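Putative N-acetylmuramoyl-L-alanine amidase (Enterococcus phage phiM1EF22, PDB 7D55) probably serves as the tetrameric cell-binding part of a phage lysin, attaching the putative amidase to the enterococcal cell wall. Local coordinates at residues Y5-N10 against P70-L75. Numbering follows the deposited sequence.
Sequences YERPIN and PWYNRL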
# COMPACT_ATOMS: atom_id res chain seq x y z
N TYR A 5 1.44 -14.43 -9.85
CA TYR A 5 1.26 -15.87 -9.70
C TYR A 5 0.09 -16.28 -10.58
O TYR A 5 -0.63 -15.45 -11.12
CB TYR A 5 1.03 -16.27 -8.23
CG TYR A 5 -0.24 -15.73 -7.62
CD1 TYR A 5 -0.29 -14.45 -7.08
CD2 TYR A 5 -1.40 -16.51 -7.57
CE1 TYR A 5 -1.46 -13.96 -6.51
CE2 TYR A 5 -2.58 -16.03 -6.99
CZ TYR A 5 -2.59 -14.75 -6.47
OH TYR A 5 -3.76 -14.26 -5.91
N GLU A 6 -0.09 -17.59 -10.71
CA GLU A 6 -1.22 -18.13 -11.45
C GLU A 6 -2.10 -18.93 -10.51
O GLU A 6 -1.61 -19.56 -9.58
CB GLU A 6 -0.72 -19.03 -12.59
CG GLU A 6 -0.05 -18.24 -13.70
CD GLU A 6 0.60 -19.13 -14.74
OE1 GLU A 6 1.83 -19.03 -14.93
OE2 GLU A 6 -0.10 -19.94 -15.35
N ARG A 7 -3.41 -18.93 -10.77
CA ARG A 7 -4.35 -19.66 -9.94
C ARG A 7 -5.57 -20.03 -10.78
O ARG A 7 -5.82 -19.41 -11.84
CB ARG A 7 -4.75 -18.85 -8.69
CG ARG A 7 -5.42 -17.53 -8.99
CD ARG A 7 -6.91 -17.60 -8.71
NE ARG A 7 -7.16 -17.80 -7.29
CZ ARG A 7 -7.86 -18.80 -6.76
NH1 ARG A 7 -8.41 -19.73 -7.54
NH2 ARG A 7 -8.00 -18.87 -5.44
N PRO A 8 -6.34 -21.04 -10.37
CA PRO A 8 -7.45 -21.51 -11.21
C PRO A 8 -8.63 -20.55 -11.28
O PRO A 8 -8.93 -19.80 -10.33
CB PRO A 8 -7.87 -22.83 -10.54
CG PRO A 8 -6.66 -23.26 -9.78
CD PRO A 8 -6.05 -21.98 -9.27
N ILE A 9 -9.33 -20.62 -12.40
CA ILE A 9 -10.51 -19.80 -12.66
C ILE A 9 -11.49 -20.64 -13.46
O ILE A 9 -11.10 -21.51 -14.25
CB ILE A 9 -10.14 -18.48 -13.40
CG1 ILE A 9 -11.36 -17.57 -13.55
CG2 ILE A 9 -9.55 -18.75 -14.77
CD1 ILE A 9 -11.01 -16.16 -13.98
N ASN A 10 -12.78 -20.42 -13.23
CA ASN A 10 -13.81 -21.06 -14.02
C ASN A 10 -13.96 -20.29 -15.33
O ASN A 10 -14.36 -19.12 -15.31
CB ASN A 10 -15.13 -21.05 -13.25
CG ASN A 10 -16.23 -21.84 -13.94
OD1 ASN A 10 -16.46 -21.72 -15.14
ND2 ASN A 10 -16.95 -22.65 -13.16
N PRO A 70 -1.72 -25.48 -3.21
CA PRO A 70 -2.44 -24.23 -3.52
C PRO A 70 -2.06 -23.06 -2.61
O PRO A 70 -2.90 -22.51 -1.88
CB PRO A 70 -3.91 -24.65 -3.39
CG PRO A 70 -3.88 -25.76 -2.37
CD PRO A 70 -2.60 -26.50 -2.60
N TRP A 71 -0.80 -22.65 -2.69
CA TRP A 71 -0.31 -21.58 -1.82
C TRP A 71 -1.03 -20.27 -2.07
O TRP A 71 -1.10 -19.42 -1.18
CB TRP A 71 1.19 -21.42 -2.02
CG TRP A 71 1.96 -22.52 -1.40
CD1 TRP A 71 2.47 -23.64 -2.01
CD2 TRP A 71 2.30 -22.63 -0.02
NE1 TRP A 71 3.12 -24.43 -1.09
CE2 TRP A 71 3.03 -23.83 0.14
CE3 TRP A 71 2.06 -21.83 1.10
CZ2 TRP A 71 3.51 -24.24 1.37
CZ3 TRP A 71 2.55 -22.24 2.32
CH2 TRP A 71 3.27 -23.43 2.45
N TYR A 72 -1.57 -20.08 -3.28
CA TYR A 72 -2.36 -18.89 -3.55
C TYR A 72 -3.56 -18.76 -2.60
O TYR A 72 -3.99 -17.64 -2.30
CB TYR A 72 -2.79 -18.86 -5.01
CG TYR A 72 -3.26 -20.18 -5.55
CD1 TYR A 72 -4.53 -20.68 -5.24
CD2 TYR A 72 -2.43 -20.95 -6.37
CE1 TYR A 72 -4.96 -21.91 -5.75
CE2 TYR A 72 -2.85 -22.17 -6.87
CZ TYR A 72 -4.10 -22.65 -6.55
OH TYR A 72 -4.49 -23.86 -7.07
N ASN A 73 -4.10 -19.89 -2.10
CA ASN A 73 -5.16 -19.83 -1.10
C ASN A 73 -4.69 -19.07 0.13
O ASN A 73 -5.45 -18.28 0.71
CB ASN A 73 -5.55 -21.23 -0.62
CG ASN A 73 -6.36 -22.01 -1.63
OD1 ASN A 73 -6.86 -21.47 -2.62
ND2 ASN A 73 -6.53 -23.32 -1.37
N ARG A 74 -3.46 -19.34 0.57
CA ARG A 74 -2.92 -18.68 1.75
C ARG A 74 -2.65 -17.20 1.48
O ARG A 74 -2.97 -16.35 2.32
CB ARG A 74 -1.62 -19.37 2.18
CG ARG A 74 -1.76 -20.87 2.39
CD ARG A 74 -2.77 -21.19 3.48
NE ARG A 74 -2.88 -22.62 3.71
CZ ARG A 74 -3.75 -23.18 4.55
NH1 ARG A 74 -4.59 -22.41 5.24
NH2 ARG A 74 -3.78 -24.49 4.70
N LEU A 75 -2.08 -16.89 0.32
CA LEU A 75 -1.80 -15.49 0.00
C LEU A 75 -3.08 -14.68 -0.05
O LEU A 75 -3.15 -13.57 0.49
CB LEU A 75 -1.05 -15.40 -1.33
CG LEU A 75 -0.78 -13.97 -1.79
CD1 LEU A 75 -0.01 -13.23 -0.70
CD2 LEU A 75 -0.01 -13.99 -3.10
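Tyr-72, near the start of helix 71-78, lays its side chain against Tyr-5, Arg-7 and Pro-8 of strand 3-9, a worked example of a helix packed on a sheet largely through one aromatic residue. The axes of segments 71-75 and 5-9 cross at -100°, and the Tyr-72 side chain can be followed outward over four consecutive strand residues, Tyr-5 to Pro-8. Its CB sits 3.5 Å from Tyr-5 CE2, the two tyrosine side chains crossing at about a right angle. With chi1 at 43°, CG lies between the backbone N and the carbonyl carbon and comes under Arg-7 CB. Arg-7 CB stands over the face of the Tyr-72 ring, 3.8 Å from its centroid, in a CH-pi contact, while CA of Pro-70 lies against the opposite face. Farther out, Tyr-72 CD1 rests over one face of the Arg-7 guanidinium, whose plane is turned 52° from the ring, and Tyr-72 CD2 approaches the carbonyl O of Glu-6 at 3.6 Å. Tyr-72 CZ then reaches Pro-8 CD at 3.4 Å, and its OH meets the same methylene at 3.3 Å. One turn along the helix, Leu-75 CD2 touches Tyr-5 CE1 at 3.7 Å.

No hydrogen bond joins the two segments themselves; polar groups are tied down beside the apolar contact. Arg-7 NH1 bonds a lone pair of Pro-8 O in the carbonyl plane at 2.8 Å, which steadies the guanidinium, and its NH2 forms a salt bridge with Glu-76, the residue whose other carboxylate oxygen pairs with Tyr-5 OH. The chemistry thus implies cohesion by buried hydrocarbon and aromatic surfaces, with Glu-76 linking two strand side chains to the next part of the helix.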